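Local coordinates for putative cell adhesion protein (Bacteroides uniformis, PDB 4K4K) that is probably a component of the fimbrial tip, part of the surface filaments that mediate cell adhesion and biofilm formation, at residues A237-Y251 with A258-T270. Sequence-based numbering, arbitrary orientation.
Sequences AAQSKAFVAGSKYLY and AGVEVSSKVEDWT
Y249 and V266 are a non-hydrogen-bonded antiparallel pair whose side chains lie side by side on the same face of the terminal β-hairpin of this fimbrillin-like fold. With CG1 held between the backbone N and the carbonyl carbon (chi1 63°), V266 turns CG2 over the phenol as a CH-pi contact, 3.7 Å from the Y249 ring centroid, while F243 CD1 covers the opposite face. The ring's far end is fixed too: V244 N donates to Y249 OH at 2.8 Å, so the tyrosine ties the returning loop to the strand. A phenylalanine here would keep the ring but is likely to leave V244 N without its acceptor and the loop freer to shift. Further along, Y251 CD1 lies 3.7 Å from V262 CG1, and its hydroxyl pairs with S240 OG. S264, small enough to sit beneath the loop, accepts a weak, long hydrogen bond at OG from Q239 N (3.4 Å).

On the other face, the long chain of K248 crosses W269 at about a right angle, CE 3.9 Å from W269 CD1, and its NZ reaches weakly to a water also bound by T270 N. K265 and E267 form the looser, solvent side. Between the two faces, paired backbone bonds join K248 with E267 and L250 with K265; K248 N reaches E267 O at 2.8 Å. At the end of the pairing W269 N closes on G246 O, where positive phi suits glycine. Main-chain hydrogen bonds thus set the pairing, aromatic and aliphatic packing secures the loop side, and the charged side chains, making no salt bridge across the contact in the modelled conformer, probably contribute little.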
loop_
_atom_site.group_PDB
_atom_site.type_symbol
_atom_site.label_atom_id
_atom_site.label_comp_id
_atom_site.label_asym_id
_atom_site.label_seq_id
_atom_site.Cartn_x
_atom_site.Cartn_y
_atom_site.Cartn_z
ATOM N N ALA A 237 -18.625 -12.326 5.161
ATOM C CA ALA A 237 -18.747 -11.798 3.803
ATOM C C ALA A 237 -18.272 -12.830 2.796
ATOM O O ALA A 237 -17.305 -13.558 3.063
ATOM C CB ALA A 237 -17.962 -10.509 3.642
ATOM N N ALA A 238 -18.942 -12.882 1.634
ATOM C CA ALA A 238 -18.616 -13.819 0.561
ATOM C C ALA A 238 -17.249 -13.532 -0.032
ATOM O O ALA A 238 -16.501 -14.470 -0.302
ATOM C CB ALA A 238 -19.671 -13.753 -0.535
ATOM N N GLN A 239 -16.899 -12.238 -0.190
ATOM C CA GLN A 239 -15.647 -11.849 -0.834
ATOM C C GLN A 239 -14.431 -11.759 0.104
ATOM O O GLN A 239 -13.327 -11.490 -0.394
ATOM C CB GLN A 239 -15.817 -10.496 -1.561
ATOM C CG GLN A 239 -16.889 -10.438 -2.646
ATOM C CD GLN A 239 -16.898 -11.618 -3.583
ATOM O OE1 GLN A 239 -15.885 -11.986 -4.189
ATOM N NE2 GLN A 239 -18.053 -12.232 -3.719
ATOM N N SER A 240 -14.594 -11.971 1.431
ATOM C CA SER A 240 -13.440 -11.819 2.326
ATOM C C SER A 240 -13.282 -12.920 3.393
ATOM O O SER A 240 -13.233 -12.625 4.582
ATOM C CB SER A 240 -13.454 -10.440 2.991
ATOM O OG SER A 240 -14.531 -10.258 3.895
ATOM N N LYS A 241 -13.097 -14.180 2.964
ATOM C CA LYS A 241 -12.783 -15.283 3.895
ATOM C C LYS A 241 -11.283 -15.186 4.302
ATOM O O LYS A 241 -10.833 -15.753 5.302
ATOM C CB LYS A 241 -13.088 -16.655 3.246
ATOM C CG LYS A 241 -14.553 -16.860 2.836
ATOM C CD LYS A 241 -15.469 -17.054 4.036
ATOM C CE LYS A 241 -16.930 -17.030 3.653
ATOM N NZ LYS A 241 -17.800 -17.173 4.849
ATOM N N ALA A 242 -10.542 -14.429 3.514
ATOM C CA ALA A 242 -9.116 -14.134 3.648
ATOM C C ALA A 242 -8.866 -12.739 3.145
ATOM O O ALA A 242 -9.674 -12.214 2.374
ATOM C CB ALA A 242 -8.297 -15.135 2.824
ATOM N N PHE A 243 -7.748 -12.133 3.551
ATOM C CA PHE A 243 -7.328 -10.832 3.019
ATOM C C PHE A 243 -6.118 -11.092 2.125
ATOM O O PHE A 243 -5.052 -11.458 2.632
ATOM C CB PHE A 243 -6.983 -9.832 4.142
ATOM C CG PHE A 243 -8.144 -9.179 4.866
ATOM C CD1 PHE A 243 -9.354 -8.946 4.214
ATOM C CD2 PHE A 243 -7.989 -8.698 6.161
ATOM C CE1 PHE A 243 -10.411 -8.300 4.874
ATOM C CE2 PHE A 243 -9.037 -8.030 6.815
ATOM C CZ PHE A 243 -10.235 -7.826 6.163
ATOM N N VAL A 244 -6.285 -10.940 0.796
ATOM C CA VAL A 244 -5.225 -11.211 -0.184
ATOM C C VAL A 244 -4.417 -9.951 -0.493
ATOM O O VAL A 244 -4.986 -8.924 -0.851
ATOM C CB VAL A 244 -5.841 -11.836 -1.474
ATOM C CG1 VAL A 244 -4.790 -12.018 -2.577
ATOM C CG2 VAL A 244 -6.543 -13.160 -1.151
ATOM N N ALA A 245 -3.069 -10.044 -0.407
ATOM C CA ALA A 245 -2.169 -8.927 -0.710
ATOM C C ALA A 245 -2.488 -8.318 -2.076
ATOM O O ALA A 245 -2.791 -9.059 -3.019
ATOM C CB ALA A 245 -0.715 -9.406 -0.694
ATOM N N GLY A 246 -2.375 -7.001 -2.173
ATOM C CA GLY A 246 -2.595 -6.249 -3.399
ATOM C C GLY A 246 -4.049 -6.129 -3.810
ATOM O O GLY A 246 -4.320 -5.738 -4.946
ATOM N N SER A 247 -4.982 -6.401 -2.872
ATOM C CA SER A 247 -6.421 -6.330 -3.126
ATOM C C SER A 247 -7.069 -5.198 -2.351
ATOM O O SER A 247 -6.553 -4.759 -1.313
ATOM C CB SER A 247 -7.106 -7.641 -2.746
ATOM O OG SER A 247 -6.420 -8.744 -3.317
ATOM N N LYS A 248 -8.225 -4.745 -2.855
ATOM C CA LYS A 248 -9.062 -3.735 -2.212
ATOM C C LYS A 248 -10.398 -4.399 -1.908
ATOM O O LYS A 248 -11.011 -4.967 -2.807
ATOM C CB LYS A 248 -9.233 -2.493 -3.106
ATOM C CG LYS A 248 -10.124 -1.406 -2.465
ATOM C CD LYS A 248 -10.469 -0.251 -3.418
ATOM C CE LYS A 248 -9.302 0.678 -3.650
ATOM N NZ LYS A 248 -9.629 1.778 -4.591
ATOM N N TYR A 249 -10.803 -4.398 -0.632
ATOM C CA TYR A 249 -12.084 -4.958 -0.167
ATOM C C TYR A 249 -13.011 -3.803 0.044
ATOM O O TYR A 249 -12.698 -2.884 0.811
ATOM C CB TYR A 249 -11.910 -5.812 1.116
ATOM C CG TYR A 249 -11.109 -7.072 0.832
ATOM C CD1 TYR A 249 -9.715 -7.045 0.799
ATOM C CD2 TYR A 249 -11.746 -8.272 0.509
ATOM C CE1 TYR A 249 -8.975 -8.183 0.468
ATOM C CE2 TYR A 249 -11.014 -9.422 0.200
ATOM C CZ TYR A 249 -9.625 -9.371 0.170
ATOM O OH TYR A 249 -8.872 -10.483 -0.153
ATOM N N LEU A 250 -14.110 -3.792 -0.711
ATOM C CA LEU A 250 -15.087 -2.722 -0.650
ATOM C C LEU A 250 -16.305 -3.220 0.075
ATOM O O LEU A 250 -16.899 -4.218 -0.329
ATOM C CB LEU A 250 -15.450 -2.211 -2.062
ATOM C CG LEU A 250 -14.276 -1.640 -2.854
ATOM C CD1 LEU A 250 -13.734 -2.661 -3.819
ATOM C CD2 LEU A 250 -14.687 -0.377 -3.577
ATOM N N TYR A 251 -16.651 -2.557 1.184
ATOM C CA TYR A 251 -17.836 -2.944 1.944
ATOM C C TYR A 251 -18.845 -1.829 1.946
ATOM O O TYR A 251 -18.488 -0.678 2.213
ATOM C CB TYR A 251 -17.490 -3.309 3.405
ATOM C CG TYR A 251 -16.506 -4.448 3.561
ATOM C CD1 TYR A 251 -16.917 -5.774 3.436
ATOM C CD2 TYR A 251 -15.179 -4.207 3.913
ATOM C CE1 TYR A 251 -16.022 -6.828 3.610
ATOM C CE2 TYR A 251 -14.270 -5.254 4.072
ATOM C CZ TYR A 251 -14.702 -6.561 3.932
ATOM O OH TYR A 251 -13.818 -7.596 4.105
ATOM N N ALA A 258 -32.164 -2.460 14.153
ATOM C CA ALA A 258 -32.148 -3.900 14.348
ATOM C C ALA A 258 -30.751 -4.515 14.120
ATOM O O ALA A 258 -30.518 -5.648 14.536
ATOM C CB ALA A 258 -33.155 -4.549 13.417
ATOM N N GLY A 259 -29.853 -3.776 13.469
ATOM C CA GLY A 259 -28.506 -4.252 13.185
ATOM C C GLY A 259 -27.949 -3.815 11.849
ATOM O O GLY A 259 -28.560 -3.001 11.144
ATOM N N VAL A 260 -26.777 -4.361 11.493
ATOM C CA VAL A 260 -26.108 -3.984 10.257
ATOM C C VAL A 260 -26.178 -5.112 9.234
ATOM O O VAL A 260 -26.288 -6.287 9.591
ATOM C CB VAL A 260 -24.633 -3.522 10.458
ATOM C CG1 VAL A 260 -24.526 -2.368 11.444
ATOM C CG2 VAL A 260 -23.733 -4.670 10.878
ATOM N N GLU A 261 -26.062 -4.738 7.966
ATOM C CA GLU A 261 -25.987 -5.646 6.832
ATOM C C GLU A 261 -24.928 -5.162 5.909
ATOM O O GLU A 261 -24.744 -3.954 5.773
ATOM C CB GLU A 261 -27.308 -5.742 6.129
ATOM C CG GLU A 261 -28.168 -6.799 6.761
ATOM C CD GLU A 261 -29.502 -6.899 6.072
ATOM O OE1 GLU A 261 -29.714 -6.177 5.071
ATOM O OE2 GLU A 261 -30.316 -7.741 6.508
ATOM N N VAL A 262 -24.178 -6.083 5.316
ATOM C CA VAL A 262 -23.036 -5.704 4.513
ATOM C C VAL A 262 -23.013 -6.410 3.170
ATOM O O VAL A 262 -23.282 -7.611 3.095
ATOM C CB VAL A 262 -21.749 -6.036 5.337
ATOM C CG1 VAL A 262 -20.468 -5.690 4.586
ATOM C CG2 VAL A 262 -21.776 -5.375 6.723
ATOM N N SER A 263 -22.676 -5.650 2.111
ATOM C CA SER A 263 -22.441 -6.167 0.772
ATOM C C SER A 263 -20.959 -6.003 0.548
ATOM O O SER A 263 -20.391 -4.997 0.986
ATOM C CB SER A 263 -23.284 -5.455 -0.284
ATOM O OG SER A 263 -22.898 -4.110 -0.508
ATOM N N SER A 264 -20.315 -7.004 -0.062
ATOM C CA SER A 264 -18.873 -6.908 -0.234
ATOM C C SER A 264 -18.449 -7.137 -1.668
ATOM O O SER A 264 -19.110 -7.859 -2.414
ATOM C CB SER A 264 -18.181 -7.925 0.667
ATOM O OG SER A 264 -18.448 -9.240 0.203
ATOM N N LYS A 265 -17.315 -6.527 -2.032
ATOM C CA LYS A 265 -16.684 -6.678 -3.344
ATOM C C LYS A 265 -15.202 -6.704 -3.125
ATOM O O LYS A 265 -14.716 -6.011 -2.226
ATOM C CB LYS A 265 -17.048 -5.511 -4.287
ATOM C CG LYS A 265 -18.468 -5.540 -4.846
ATOM C CD LYS A 265 -18.869 -4.202 -5.482
ATOM C CE LYS A 265 -18.401 -4.025 -6.912
ATOM N NZ LYS A 265 -18.776 -2.691 -7.457
ATOM N N VAL A 266 -14.474 -7.479 -3.941
ATOM C CA VAL A 266 -13.011 -7.484 -3.883
ATOM C C VAL A 266 -12.547 -7.120 -5.281
ATOM O O VAL A 266 -13.147 -7.565 -6.271
ATOM C CB VAL A 266 -12.365 -8.789 -3.324
ATOM C CG1 VAL A 266 -12.662 -10.012 -4.196
ATOM C CG2 VAL A 266 -10.857 -8.620 -3.124
ATOM N N GLU A 267 -11.507 -6.279 -5.363
ATOM C CA GLU A 267 -10.951 -5.787 -6.618
ATOM C C GLU A 267 -9.441 -5.777 -6.533
ATOM O O GLU A 267 -8.910 -5.664 -5.423
ATOM C CB GLU A 267 -11.452 -4.347 -6.881
ATOM C CG GLU A 267 -12.936 -4.197 -7.198
ATOM C CD GLU A 267 -13.452 -2.776 -7.350
ATOM O OE1 GLU A 267 -12.637 -1.827 -7.301
ATOM O OE2 GLU A 267 -14.688 -2.611 -7.474
ATOM N N ASP A 268 -8.742 -5.859 -7.671
ATOM C CA ASP A 268 -7.294 -5.719 -7.596
ATOM C C ASP A 268 -7.066 -4.256 -7.187
ATOM O O ASP A 268 -7.801 -3.371 -7.633
ATOM C CB ASP A 268 -6.621 -6.091 -8.940
ATOM C CG ASP A 268 -6.904 -7.515 -9.448
ATOM O OD1 ASP A 268 -6.425 -8.486 -8.814
ATOM O OD2 ASP A 268 -7.540 -7.648 -10.522
ATOM N N TRP A 269 -6.144 -3.997 -6.256
ATOM C CA TRP A 269 -5.958 -2.630 -5.776
ATOM C C TRP A 269 -5.104 -1.820 -6.791
ATOM O O TRP A 269 -3.921 -2.094 -7.000
ATOM C CB TRP A 269 -5.365 -2.671 -4.367
ATOM C CG TRP A 269 -5.125 -1.368 -3.666
ATOM C CD1 TRP A 269 -5.529 -0.120 -4.046
ATOM C CD2 TRP A 269 -4.443 -1.210 -2.424
ATOM N NE1 TRP A 269 -5.103 0.814 -3.134
ATOM C CE2 TRP A 269 -4.439 0.170 -2.118
ATOM C CE3 TRP A 269 -3.815 -2.105 -1.538
ATOM C CZ2 TRP A 269 -3.816 0.680 -0.979
ATOM C CZ3 TRP A 269 -3.203 -1.592 -0.403
ATOM C CH2 TRP A 269 -3.218 -0.220 -0.129
ATOM N N THR A 270 -5.764 -0.850 -7.452
ATOM C CA THR A 270 -5.232 0.033 -8.507
ATOM C C THR A 270 -5.903 1.408 -8.407
ATOM O O THR A 270 -5.493 2.361 -9.071
ATOM C CB THR A 270 -5.451 -0.575 -9.914
ATOM O OG1 THR A 270 -6.817 -0.961 -10.059
ATOM C CG2 THR A 270 -4.533 -1.755 -10.214
HETATM O O HOH W 1 -8.726 -0.335 -6.872
#